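Local coordinates for VgrG protein (Vibrio cholerae, PDB 4DTH) that probably cross-links G-actin through its toxin actin cross-linking domain, which binds ATP and magnesium, at residues K101-V104 and E105-Q109; V49-A52 and Q53-L57; M111-L114 and A115-F118. All coordinates share one frame; numbering follows the deposited sequence.

Interaction 1. Residues K101-V104 and E105-Q109; sequences KAAV and ETRKQ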
loop_
_atom_site.group_PDB
_atom_site.type_symbol
_atom_site.label_atom_id
_atom_site.label_comp_id
_atom_site.label_asym_id
_atom_site.label_seq_id
_atom_site.Cartn_x
_atom_site.Cartn_y
_atom_site.Cartn_z
ATOM N N LYS A 101 12.573 -7.516 15.214
ATOM C CA LYS A 101 11.873 -8.781 15.464
ATOM C C LYS A 101 10.710 -8.674 16.442
ATOM O O LYS A 101 9.624 -9.189 16.147
ATOM C CB LYS A 101 12.855 -9.862 15.927
ATOM C CG LYS A 101 13.747 -10.398 14.826
ATOM C CD LYS A 101 14.637 -11.465 15.404
ATOM C CE LYS A 101 15.730 -11.883 14.466
ATOM N NZ LYS A 101 16.904 -12.396 15.214
ATOM N N ALA A 102 10.936 -8.021 17.605
ATOM C CA ALA A 102 9.902 -7.854 18.638
ATOM C C ALA A 102 8.682 -7.089 18.103
ATOM O O ALA A 102 7.552 -7.501 18.353
ATOM C CB ALA A 102 10.476 -7.145 19.861
ATOM N N ALA A 103 8.912 -5.992 17.350
ATOM C CA ALA A 103 7.825 -5.189 16.772
ATOM C C ALA A 103 7.034 -5.984 15.731
ATOM O O ALA A 103 5.808 -5.909 15.710
ATOM C CB ALA A 103 8.376 -3.907 16.161
ATOM N N VAL A 104 7.729 -6.773 14.898
ATOM C CA VAL A 104 7.101 -7.610 13.862
ATOM C C VAL A 104 6.234 -8.683 14.539
ATOM O O VAL A 104 5.079 -8.900 14.156
ATOM C CB VAL A 104 8.173 -8.240 12.924
ATOM C CG1 VAL A 104 7.564 -9.310 12.010
ATOM C CG2 VAL A 104 8.881 -7.169 12.098
ATOM N N GLU A 105 6.801 -9.331 15.560
ATOM C CA GLU A 105 6.124 -10.389 16.293
ATOM C C GLU A 105 4.921 -9.889 17.068
ATOM O O GLU A 105 3.881 -10.546 17.041
ATOM C CB GLU A 105 7.117 -11.143 17.189
ATOM C CG GLU A 105 6.887 -12.646 17.219
ATOM C CD GLU A 105 6.640 -13.355 15.897
ATOM O OE1 GLU A 105 7.376 -13.102 14.914
ATOM O OE2 GLU A 105 5.699 -14.180 15.856
ATOM N N THR A 106 5.043 -8.727 17.737
ATOM C CA THR A 106 3.929 -8.149 18.504
ATOM C C THR A 106 2.743 -7.829 17.584
ATOM O O THR A 106 1.604 -8.098 17.966
ATOM C CB THR A 106 4.377 -6.953 19.350
ATOM O OG1 THR A 106 5.528 -7.333 20.110
ATOM C CG2 THR A 106 3.289 -6.471 20.301
ATOM N N ARG A 107 3.007 -7.320 16.359
ATOM C CA ARG A 107 1.934 -7.029 15.398
ATOM C C ARG A 107 1.187 -8.303 15.001
ATOM O O ARG A 107 -0.040 -8.306 15.018
ATOM C CB ARG A 107 2.479 -6.313 14.152
ATOM C CG ARG A 107 2.726 -4.831 14.380
ATOM C CD ARG A 107 3.923 -4.329 13.562
ATOM N NE ARG A 107 4.064 -2.879 13.710
ATOM C CZ ARG A 107 4.543 -2.262 14.785
ATOM N NH1 ARG A 107 5.005 -2.966 15.814
ATOM N NH2 ARG A 107 4.572 -0.939 14.838
ATOM N N LYS A 108 1.923 -9.389 14.691
ATOM C CA LYS A 108 1.331 -10.678 14.311
ATOM C C LYS A 108 0.480 -11.231 15.447
ATOM O O LYS A 108 -0.659 -11.638 15.222
ATOM C CB LYS A 108 2.432 -11.680 13.943
ATOM C CG LYS A 108 3.132 -11.368 12.605
ATOM C CD LYS A 108 4.500 -12.070 12.512
ATOM C CE LYS A 108 4.383 -13.585 12.536
ATOM N NZ LYS A 108 5.713 -14.242 12.421
ATOM N N GLN A 109 1.037 -11.227 16.675
ATOM C CA GLN A 109 0.344 -11.733 17.861
ATOM C C GLN A 109 -0.915 -10.925 18.186
ATOM O O GLN A 109 -1.960 -11.517 18.509
ATOM C CB GLN A 109 1.311 -11.813 19.055
ATOM C CG GLN A 109 2.306 -12.965 18.886
ATOM C CD GLN A 109 3.432 -12.925 19.886
ATOM O OE1 GLN A 109 4.384 -12.150 19.760
ATOM N NE2 GLN A 109 3.383 -13.814 20.863
#

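Interaction 2. Residues V49-A52 and Q53-L57; sequences VKSA and QGDAL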
loop_
_atom_site.group_PDB
_atom_site.type_symbol
_atom_site.label_atom_id
_atom_site.label_comp_id
_atom_site.label_asym_id
_atom_site.label_seq_id
_atom_site.Cartn_x
_atom_site.Cartn_y
_atom_site.Cartn_z
ATOM N N VAL A 49 -5.432 -0.968 17.578
ATOM C CA VAL A 49 -4.956 -1.818 18.658
ATOM C C VAL A 49 -3.561 -1.356 19.001
ATOM O O VAL A 49 -2.737 -1.143 18.103
ATOM C CB VAL A 49 -5.032 -3.331 18.316
ATOM C CG1 VAL A 49 -4.228 -4.187 19.300
ATOM C CG2 VAL A 49 -6.484 -3.793 18.276
ATOM N N LYS A 50 -3.307 -1.166 20.301
ATOM C CA LYS A 50 -1.996 -0.760 20.773
ATOM C C LYS A 50 -1.500 -1.737 21.837
ATOM O O LYS A 50 -2.289 -2.514 22.387
ATOM C CB LYS A 50 -2.030 0.697 21.302
ATOM C CG LYS A 50 -2.896 0.913 22.548
ATOM C CD LYS A 50 -2.988 2.378 22.940
ATOM C CE LYS A 50 -3.800 2.551 24.204
ATOM N NZ LYS A 50 -4.047 3.984 24.527
ATOM N N SER A 51 -0.202 -1.684 22.157
ATOM C CA SER A 51 0.319 -2.504 23.247
ATOM C C SER A 51 -0.111 -1.791 24.536
ATOM O O SER A 51 -0.448 -0.600 24.490
ATOM C CB SER A 51 1.841 -2.584 23.177
ATOM O OG SER A 51 2.412 -1.306 23.405
ATOM N N ALA A 52 -0.089 -2.496 25.678
ATOM C CA ALA A 52 -0.420 -1.894 26.979
ATOM C C ALA A 52 0.524 -0.715 27.296
ATOM O O ALA A 52 0.116 0.237 27.959
ATOM C CB ALA A 52 -0.323 -2.936 28.071
ATOM N N GLN A 53 1.756 -0.761 26.757
ATOM C CA GLN A 53 2.789 0.277 26.887
ATOM C C GLN A 53 2.435 1.560 26.102
ATOM O O GLN A 53 3.060 2.601 26.323
ATOM C CB GLN A 53 4.164 -0.266 26.449
ATOM C CG GLN A 53 4.763 -1.330 27.384
ATOM C CD GLN A 53 4.094 -2.688 27.294
ATOM O OE1 GLN A 53 3.874 -3.244 26.207
ATOM N NE2 GLN A 53 3.751 -3.254 28.442
ATOM N N GLY A 54 1.452 1.463 25.201
ATOM C CA GLY A 54 0.961 2.586 24.407
ATOM C C GLY A 54 1.392 2.642 22.955
ATOM O O GLY A 54 0.983 3.562 22.246
ATOM N N ASP A 55 2.218 1.676 22.492
ATOM C CA ASP A 55 2.702 1.640 21.099
ATOM C C ASP A 55 1.592 1.173 20.158
ATOM O O ASP A 55 1.099 0.055 20.317
ATOM C CB ASP A 55 3.899 0.684 20.944
ATOM C CG ASP A 55 5.006 0.844 21.970
ATOM O OD1 ASP A 55 5.569 1.959 22.067
ATOM O OD2 ASP A 55 5.337 -0.158 22.645
ATOM N N ALA A 56 1.220 2.009 19.176
ATOM C CA ALA A 56 0.197 1.674 18.179
ATOM C C ALA A 56 0.703 0.530 17.279
ATOM O O ALA A 56 1.800 0.621 16.716
ATOM C CB ALA A 56 -0.149 2.904 17.355
ATOM N N LEU A 57 -0.069 -0.573 17.200
ATOM C CA LEU A 57 0.322 -1.764 16.432
ATOM C C LEU A 57 -0.360 -1.871 15.077
ATOM O O LEU A 57 0.310 -2.133 14.074
ATOM C CB LEU A 57 0.112 -3.037 17.269
ATOM C CG LEU A 57 0.843 -3.068 18.630
ATOM C CD1 LEU A 57 0.364 -4.231 19.470
ATOM C CD2 LEU A 57 2.383 -3.102 18.458
#

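Interaction 3. Residues M111-L114 and A115-F118; sequences MLWL and ATHF. With SO4 (sulfate ion), chain H.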
loop_
_atom_site.group_PDB
_atom_site.type_symbol
_atom_site.label_atom_id
_atom_site.label_comp_id
_atom_site.label_asym_id
_atom_site.label_seq_id
_atom_site.Cartn_x
_atom_site.Cartn_y
_atom_site.Cartn_z
ATOM N N MET A 111 -2.730 -9.157 16.049
ATOM C CA MET A 111 -3.731 -9.433 15.013
ATOM C C MET A 111 -4.417 -10.766 15.256
ATOM O O MET A 111 -5.643 -10.844 15.133
ATOM C CB MET A 111 -3.096 -9.397 13.627
ATOM C CG MET A 111 -2.807 -7.988 13.166
ATOM S SD MET A 111 -2.301 -7.957 11.446
ATOM C CE MET A 111 -2.022 -6.184 11.235
ATOM N N LEU A 112 -3.642 -11.799 15.634
ATOM C CA LEU A 112 -4.205 -13.122 15.934
ATOM C C LEU A 112 -5.098 -13.055 17.162
ATOM O O LEU A 112 -6.177 -13.652 17.154
ATOM C CB LEU A 112 -3.123 -14.195 16.090
ATOM C CG LEU A 112 -2.388 -14.579 14.803
ATOM C CD1 LEU A 112 -1.084 -15.284 15.125
ATOM C CD2 LEU A 112 -3.274 -15.425 13.873
ATOM N N TRP A 113 -4.696 -12.268 18.176
ATOM C CA TRP A 113 -5.510 -12.072 19.380
ATOM C C TRP A 113 -6.837 -11.412 18.980
ATOM O O TRP A 113 -7.897 -11.850 19.434
ATOM C CB TRP A 113 -4.795 -11.210 20.449
ATOM C CG TRP A 113 -5.772 -10.702 21.483
ATOM C CD1 TRP A 113 -6.376 -11.440 22.459
ATOM C CD2 TRP A 113 -6.415 -9.418 21.495
ATOM N NE1 TRP A 113 -7.330 -10.685 23.103
ATOM C CE2 TRP A 113 -7.382 -9.444 22.526
ATOM C CE3 TRP A 113 -6.269 -8.246 20.733
ATOM C CZ2 TRP A 113 -8.181 -8.339 22.829
ATOM C CZ3 TRP A 113 -7.060 -7.149 21.037
ATOM C CH2 TRP A 113 -7.984 -7.195 22.092
ATOM N N LEU A 114 -6.775 -10.329 18.178
ATOM C CA LEU A 114 -7.995 -9.627 17.772
ATOM C C LEU A 114 -8.954 -10.533 16.999
ATOM O O LEU A 114 -10.160 -10.468 17.238
ATOM C CB LEU A 114 -7.710 -8.314 17.016
ATOM C CG LEU A 114 -8.965 -7.492 16.674
ATOM C CD1 LEU A 114 -9.671 -6.991 17.928
ATOM C CD2 LEU A 114 -8.633 -6.340 15.757
ATOM N N ALA A 115 -8.418 -11.423 16.138
ATOM C CA ALA A 115 -9.253 -12.381 15.403
ATOM C C ALA A 115 -9.999 -13.296 16.385
ATOM O O ALA A 115 -11.191 -13.533 16.197
ATOM C CB ALA A 115 -8.402 -13.202 14.451
ATOM N N THR A 116 -9.326 -13.761 17.459
ATOM C CA THR A 116 -10.011 -14.584 18.463
ATOM C C THR A 116 -11.061 -13.766 19.217
ATOM O O THR A 116 -12.137 -14.282 19.510
ATOM C CB THR A 116 -9.034 -15.304 19.409
ATOM O OG1 THR A 116 -8.492 -14.383 20.365
ATOM C CG2 THR A 116 -7.943 -16.045 18.665
ATOM N N HIS A 117 -10.753 -12.490 19.507
ATOM C CA HIS A 117 -11.681 -11.574 20.180
ATOM C C HIS A 117 -12.933 -11.344 19.300
ATOM O O HIS A 117 -14.060 -11.356 19.816
ATOM C CB HIS A 117 -10.959 -10.254 20.520
ATOM C CG HIS A 117 -11.846 -9.234 21.150
ATOM N ND1 HIS A 117 -12.122 -9.254 22.505
ATOM C CD2 HIS A 117 -12.494 -8.189 20.585
ATOM C CE1 HIS A 117 -12.939 -8.234 22.719
ATOM N NE2 HIS A 117 -13.187 -7.563 21.595
ATOM N N PHE A 118 -12.733 -11.174 17.975
ATOM C CA PHE A 118 -13.827 -11.011 17.006
ATOM C C PHE A 118 -14.692 -12.276 16.951
ATOM O O PHE A 118 -15.913 -12.168 16.827
ATOM C CB PHE A 118 -13.271 -10.696 15.609
ATOM C CG PHE A 118 -13.018 -9.241 15.265
ATOM C CD1 PHE A 118 -13.985 -8.269 15.518
ATOM C CD2 PHE A 118 -11.878 -8.866 14.564
ATOM C CE1 PHE A 118 -13.783 -6.938 15.129
ATOM C CE2 PHE A 118 -11.678 -7.533 14.180
ATOM C CZ PHE A 118 -12.624 -6.578 14.481
HETATM S S SO4 H . -10.215 -11.067 25.385
HETATM O O1 SO4 H . -10.992 -11.942 26.258
HETATM O O2 SO4 H . -10.614 -11.275 23.975
HETATM O O3 SO4 H . -10.481 -9.678 25.748
HETATM O O4 SO4 H . -8.777 -11.380 25.538
#

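Interaction 1. Residues K101-V104 and E105-Q109
A103 O and R107 meet twice: the R107 backbone N donates to this oxygen at 3.2 Å, and R107 NH1 folds back to the same atom at 3.1 Å. The two donors arrive from opposite faces of the carbonyl plane, NH1 from well above it, while the oxygen lies close to the plane of the guanidinium. R107 NE also donates to Y94 O on strand 85-97, which helps fix the side chain's rotation. A102 O is likewise doubly used, by the T106 backbone N at 2.9 Å and by T106 OG1 at 2.7 Å, again from opposite faces. With the hydroxyl beside its own backbone N (chi1 -51°), OG1 is brought to the carbonyl one turn back. K101 O and V104 O accept from E105 N and K108 N, respectively, and A103 N donates to D100 OD1. K108, its chain bent at chi3, passes alongside V104 (K108 CD to V104 CG1, 4.2 Å) and places NZ on the syn side of E105 OE1, a salt bridge of 3.2 Å. NZ also donates to S361 O. This is the opening of alpha-helix 101-124, with i to i+4 bonding and a threonine hydroxyl turned back onto the main chain.

Interaction 2. Residues V49-A52 and Q53-L57
With chi1 of S51 at 65°, its OG sits between the backbone N and the carbonyl carbon and faces the returning chain, where it accepts a hydrogen bond from D55 N at 3.1 Å. D55, its CG beside its own backbone N (chi1 -48°), brings OD2 to the same hydroxyl, with 3.2 Å between D55 OD2 and S51 OG. Q53 bends at chi2 and appears to turn back beside S51, but this exposed side chain is poorly ordered. The backbone reverses through a type I turn from S51 to G54, closed by G54 N donating to S51 O at 2.9 Å. Just beyond it, S51 N donates to D55 O at 2.8 Å; with G54 at a positive phi of 104°, this pair of bonds makes the reversal a type I turn followed by a G1 (classic) beta bulge. L57 N then donates to V49 O at 2.9 Å, and between the strand bonds K50 and A56 form an antiparallel non-hydrogen-bonded pair. L57 lays CD1 against the backbone of the first strand, 3.7 Å from S51 N. The hairpin thus joins strands 45-51 and 56-68. K50 reaches out to a salt bridge with E143 on strand 140-144, which flanks strand 45-51; V49 packs on F140 and I142 of that strand, and L57 lies against T106, R107 and A110 of helix 101-124.

Interaction 3. Residues M111-L114 and A115-F118
Two aromatic residues one helical turn apart, W113 and H117, grip a sulfate ion, probably from the crystallisation liquor. W113 NE1 donates to sulfate O4 at 2.9 Å, almost straight at 170°, and H117 ND1 donates to sulfate O2, also at 2.9 Å; each oxygen lies at the edge of its ring, near the ring plane. Both side chains have CG anti to the backbone N, which directs the two N-H groups to the same anion. E136 N also donates to the sulfate. The rings themselves are inclined by 32°, neither stacked nor edge-to-face, and H117 CB rests over one face of the indole near its rim.

Apolar contact centres on L114. Its side chain and that of F118 cross obliquely, with L114 CD1 over the rim of one face of the phenyl ring and L114 CD2 3.6 Å from F118 CE2. L114 CD1 also meets H117 CD2 at 4.1 Å.

Among the backbone acceptors, W113 O takes two bonds, from H117 N at 2.9 Å and from T116 OG1 at 2.8 Å. F118 N donates to L114 O, and A115 N and T116 N donate to M111 O and L112 O, respectively. The pattern is that of an alpha-helix packed on a sheet: L114 and F118 lie against L60 of strand 56-68, and W113 and H117 reach I142 of strand 140-144, while their ring N-H groups mark the place where the sulfate is bound in the crystal.

Helix 101-124 carries interactions 1 and 3 in series, their centres about 14 Å apart, and the hairpin of interaction 2 packs on both. The hairpin meets interaction 1 mainly through L57, whose CD1 lies 3.8 Å from T106 CG2 and whose O lies 3.6 Å from R107 CG. With interaction 3 it meets more loosely, V49 CG2 to L114 CD2 at 4.2 Å. The helix lies near the bound nucleotide, with the hairpin further off: the side chains of R107 and M111 are about 7 and 8 Å from ATP, against about 11 Å for L57, and M111 is about 10 Å from a magnesium ion. None of these three side chains is in direct contact with the ATP.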